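Local coordinates for protein threonine phosphate decarboxylase-like enzyme (Sulfurospirillum multivorans, PDB 6OUX) that uses pyridoxal phosphate to decarboxylate L-serine O-phosphate to ethanolamine O-phosphate, the precursor of the linker between nucleotide loop and corrin ring in norcobamides, at residues L20-N23 with H27-S30; A345-V348 with I352-R355. All coordinates share one frame; numbering follows the deposited sequence.

Overall arrangement
Contact 1 (20-23 with 27-30) folds back the loop between helices 11-19 and 31-37; contact 2 (345-348 with 352-355) joins helix 339-350 to strand 352-356 of the five-stranded sheet. Their centres lie about 14 Å apart, on the same side of the chain's centre, and they touch. The hydroxyl OH of Y353 makes a probable hydrogen bond to P29 O at 2.7 Å, tying the strand to the loop. R355, a likely O-phospho-L-serine-binding residue, as is R369 on the neighbouring strand 367-371, packs against the loop, with S28 CB 3.5 Å from R355 NH2. The N-terminal loop and the strand end of contact 2 thus come together beside the probable substrate site.

Contact 1: residues L20-N23 with H27-S30; sequences LKQN and HSPS
S28 reaches from 27-30 to the backbone of N23, where its OG accepts a nearly straight hydrogen bond from N23 N (2.8 Å, 161°). With OG anti to the backbone N of S28 (chi1 -170°), the hydroxyl lies close to the chain at 22-23, and Q22 packs on it, Q22 CB standing 3.4 Å from S28 OG. Water 2 adds to the polar contacts of S28: it lies 2.6 Å from S28 OG and donates a weak bond to Q22 OE1.

Water 1 spans the backbones, giving a hydrogen to K21 O and accepting one from S30 N at 2.8 Å.

Apolar packing occupies the L20 end. The ring of P29, preceded by a cis peptide bond, crosses L20 at about a right angle, with L20 CB 3.8 Å from P29 CB; P29 CB also lies 3.3 Å from K21 O. L20 continues onto L34 and M37 of helix 31-37.

At the far end H27 NE2 bonds to D46. S30 OG receives the N-H of D33, making S30 the N-cap of helix 31-37. This is a compact interhelical loop with a cis-proline leading into an N-capped helix, set beside the probable O-phospho-L-serine site through S28, which touches R355.

Contact 2: residues A345-V348 with I352-R355; sequences ALLV and IYVR
L346 and L347 project from helix 339-350 onto the start of strand 352-356, one leucine meeting I352 and V354, the other lodging against Y353. L346 reaches across the strand start: its CB sits 4.1 Å from I352 CB, CD2 touches the same CB, and CD1 continues to V354 CG2 at 3.8 Å, filling the space between the two strand residues. Its approach to I352 is slanted, whereas it meets V354 at about a right angle. A384 of helix 375-388 touches both L346 and I352, closing this side.

L347 supplies the other bump. CG stands anti to the carbonyl carbon (chi1 -79°), which carries the branch toward the strand and sets CD2 in the corner between the backbone and ring of Y353, 3.9 Å from Y353 CB; CD1 reaches the ring atom Y353 CD1 at 4.1 Å. The carbonyl of I352 sits between the two leucines, its O 3.2 Å from L346 CB and 3.6 Å from L347 CD2. The helix runs through a short turn directly into a strand of the five-stranded sheet of this fold-type I PLP enzyme, a class-II aminotransferase relative, and a backbone hydrogen bond closes the turn. I352 N gives its hydrogen to L346 O (2.9 Å, 167°).

Without the isobutyl group of L347, an alanine here would probably leave a gap beside the base of the Y353 ring and F13 and F17 of helix 11-19 without their leucine partner. Y353 starts away from helix 339-350, its ring packing on M31 and L34 of helix 31-37 while L347 touches its base. Beyond V354, R355 extends clear of the two leucines to a salt bridge with D359, while R355 NH2 bonds to G25 O.

Contact 1: residues L20-N23 with H27-S30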
loop_
_atom_site.group_PDB
_atom_site.type_symbol
_atom_site.label_atom_id
_atom_site.label_comp_id
_atom_site.label_asym_id
_atom_site.label_seq_id
_atom_site.Cartn_x
_atom_site.Cartn_y
_atom_site.Cartn_z
ATOM N N LEU A 20 20.885 -18.535 5.840
ATOM C CA LEU A 20 20.001 -17.355 5.910
ATOM C C LEU A 20 18.519 -17.639 5.592
ATOM O O LEU A 20 18.198 -18.540 4.809
ATOM C CB LEU A 20 20.524 -16.271 4.988
ATOM C CG LEU A 20 21.823 -15.671 5.442
ATOM C CD1 LEU A 20 22.432 -14.885 4.298
ATOM C CD2 LEU A 20 21.573 -14.779 6.651
ATOM N N LYS A 21 17.640 -16.865 6.240
ATOM C CA LYS A 21 16.210 -16.835 5.902
ATOM C C LYS A 21 16.012 -16.783 4.367
ATOM O O LYS A 21 16.529 -15.877 3.692
ATOM C CB LYS A 21 15.481 -15.613 6.508
ATOM C CG LYS A 21 15.470 -15.484 8.017
ATOM C CD LYS A 21 15.325 -16.806 8.756
ATOM C CE LYS A 21 14.916 -16.595 10.218
ATOM N NZ LYS A 21 13.465 -16.868 10.457
ATOM N N GLN A 22 15.291 -17.778 3.855
ATOM C CA GLN A 22 14.673 -17.742 2.525
ATOM C C GLN A 22 13.272 -17.093 2.487
ATOM O O GLN A 22 12.577 -17.038 3.495
ATOM C CB GLN A 22 14.490 -19.160 2.033
ATOM C CG GLN A 22 15.740 -19.823 1.521
ATOM C CD GLN A 22 15.409 -21.093 0.754
ATOM O OE1 GLN A 22 14.365 -21.193 0.088
ATOM N NE2 GLN A 22 16.281 -22.083 0.866
ATOM N N ASN A 23 12.875 -16.600 1.306
ATOM C CA ASN A 23 11.521 -16.163 1.048
ATOM C C ASN A 23 11.161 -16.345 -0.420
ATOM O O ASN A 23 11.993 -16.568 -1.290
ATOM C CB ASN A 23 11.331 -14.706 1.452
ATOM C CG ASN A 23 12.228 -13.769 0.674
ATOM O OD1 ASN A 23 13.329 -13.422 1.105
ATOM N ND2 ASN A 23 11.771 -13.365 -0.480
ATOM N N HIS A 27 14.402 -11.421 -3.925
ATOM C CA HIS A 27 15.685 -11.619 -3.197
ATOM C C HIS A 27 15.552 -12.660 -2.088
ATOM O O HIS A 27 15.101 -12.334 -0.979
ATOM C CB HIS A 27 16.170 -10.336 -2.547
ATOM C CG HIS A 27 16.354 -9.213 -3.503
ATOM N ND1 HIS A 27 15.344 -8.338 -3.816
ATOM C CD2 HIS A 27 17.442 -8.799 -4.196
ATOM C CE1 HIS A 27 15.803 -7.427 -4.658
ATOM N NE2 HIS A 27 17.069 -7.689 -4.911
ATOM N N SER A 28 15.968 -13.877 -2.389
ATOM C CA SER A 28 16.058 -14.937 -1.394
ATOM C C SER A 28 17.459 -15.548 -1.406
ATOM O O SER A 28 17.873 -16.214 -2.387
ATOM C CB SER A 28 15.040 -16.028 -1.678
ATOM O OG SER A 28 14.961 -16.962 -0.583
ATOM N N PRO A 29 18.222 -15.304 -0.357
ATOM C CA PRO A 29 17.889 -14.475 0.831
ATOM C C PRO A 29 17.762 -12.960 0.577
ATOM O O PRO A 29 18.188 -12.447 -0.492
ATOM C CB PRO A 29 19.035 -14.762 1.785
ATOM C CG PRO A 29 20.180 -15.221 0.899
ATOM C CD PRO A 29 19.531 -15.960 -0.236
ATOM N N SER A 30 17.215 -12.255 1.563
ATOM C CA SER A 30 16.942 -10.842 1.429
ATOM C C SER A 30 18.230 -10.117 1.383
ATOM O O SER A 30 19.193 -10.573 1.961
ATOM C CB SER A 30 16.129 -10.314 2.624
ATOM O OG SER A 30 16.980 -9.937 3.703
HETATM O O HOH W 1 16.669 -13.443 4.085
HETATM O O HOH W 2 14.786 -19.057 -2.069
#

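Contact 2: residues A345-V348 with I352-R355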
loop_
_atom_site.group_PDB
_atom_site.type_symbol
_atom_site.label_atom_id
_atom_site.label_comp_id
_atom_site.label_asym_id
_atom_site.label_seq_id
_atom_site.Cartn_x
_atom_site.Cartn_y
_atom_site.Cartn_z
ATOM N N ALA A 345 29.650 -17.810 -6.592
ATOM C CA ALA A 345 30.774 -17.283 -7.336
ATOM C C ALA A 345 30.459 -15.932 -7.956
ATOM O O ALA A 345 31.329 -15.033 -7.956
ATOM C CB ALA A 345 31.233 -18.264 -8.410
ATOM N N LEU A 346 29.231 -15.765 -8.472
ATOM C CA LEU A 346 28.804 -14.480 -8.997
ATOM C C LEU A 346 28.870 -13.408 -7.926
ATOM O O LEU A 346 29.301 -12.276 -8.206
ATOM C CB LEU A 346 27.377 -14.557 -9.571
ATOM C CG LEU A 346 27.275 -15.297 -10.915
ATOM C CD1 LEU A 346 25.863 -15.762 -11.199
ATOM C CD2 LEU A 346 27.799 -14.418 -12.039
ATOM N N LEU A 347 28.397 -13.710 -6.726
ATOM C CA LEU A 347 28.417 -12.700 -5.639
ATOM C C LEU A 347 29.894 -12.362 -5.256
ATOM O O LEU A 347 30.345 -11.192 -5.306
ATOM C CB LEU A 347 27.648 -13.203 -4.407
ATOM C CG LEU A 347 26.133 -13.068 -4.570
ATOM C CD1 LEU A 347 25.390 -13.786 -3.445
ATOM C CD2 LEU A 347 25.746 -11.597 -4.652
ATOM N N VAL A 348 30.640 -13.406 -4.932
ATOM C CA VAL A 348 31.941 -13.215 -4.277
ATOM C C VAL A 348 32.928 -12.618 -5.281
ATOM O O VAL A 348 33.678 -11.716 -4.979
ATOM C CB VAL A 348 32.431 -14.567 -3.660
ATOM C CG1 VAL A 348 33.906 -14.553 -3.261
ATOM C CG2 VAL A 348 31.612 -14.921 -2.441
ATOM N N ILE A 352 27.691 -9.892 -8.495
ATOM C CA ILE A 352 26.453 -10.049 -9.271
ATOM C C ILE A 352 25.509 -10.944 -8.509
ATOM O O ILE A 352 25.899 -12.092 -8.233
ATOM C CB ILE A 352 26.768 -10.655 -10.637
ATOM C CG1 ILE A 352 27.634 -9.643 -11.458
ATOM C CG2 ILE A 352 25.483 -10.961 -11.390
ATOM C CD1 ILE A 352 28.163 -10.154 -12.782
ATOM N N TYR A 353 24.279 -10.449 -8.217
ATOM C CA TYR A 353 23.199 -11.276 -7.580
ATOM C C TYR A 353 22.147 -11.761 -8.587
ATOM O O TYR A 353 21.578 -10.942 -9.315
ATOM C CB TYR A 353 22.472 -10.469 -6.525
ATOM C CG TYR A 353 21.770 -11.249 -5.459
ATOM C CD1 TYR A 353 21.941 -12.635 -5.304
ATOM C CD2 TYR A 353 20.965 -10.595 -4.566
ATOM C CE1 TYR A 353 21.277 -13.336 -4.301
ATOM C CE2 TYR A 353 20.320 -11.301 -3.564
ATOM C CZ TYR A 353 20.497 -12.665 -3.431
ATOM O OH TYR A 353 19.850 -13.362 -2.423
ATOM N N VAL A 354 21.941 -13.075 -8.657
ATOM C CA VAL A 354 20.893 -13.668 -9.503
ATOM C C VAL A 354 20.050 -14.601 -8.623
ATOM O O VAL A 354 20.418 -14.869 -7.473
ATOM C CB VAL A 354 21.436 -14.386 -10.763
ATOM C CG1 VAL A 354 22.337 -13.476 -11.551
ATOM C CG2 VAL A 354 22.158 -15.712 -10.457
ATOM N N ARG A 355 18.894 -15.027 -9.130
ATOM C CA ARG A 355 17.858 -15.684 -8.319
ATOM C C ARG A 355 17.903 -17.183 -8.617
ATOM O O ARG A 355 17.808 -17.635 -9.787
ATOM C CB ARG A 355 16.461 -15.007 -8.601
ATOM C CG ARG A 355 15.201 -15.504 -7.854
ATOM C CD ARG A 355 15.485 -15.476 -6.377
ATOM N NE ARG A 355 14.347 -15.655 -5.482
ATOM C CZ ARG A 355 13.769 -16.823 -5.178
ATOM N NH1 ARG A 355 14.109 -17.948 -5.808
ATOM N NH2 ARG A 355 12.795 -16.837 -4.266
#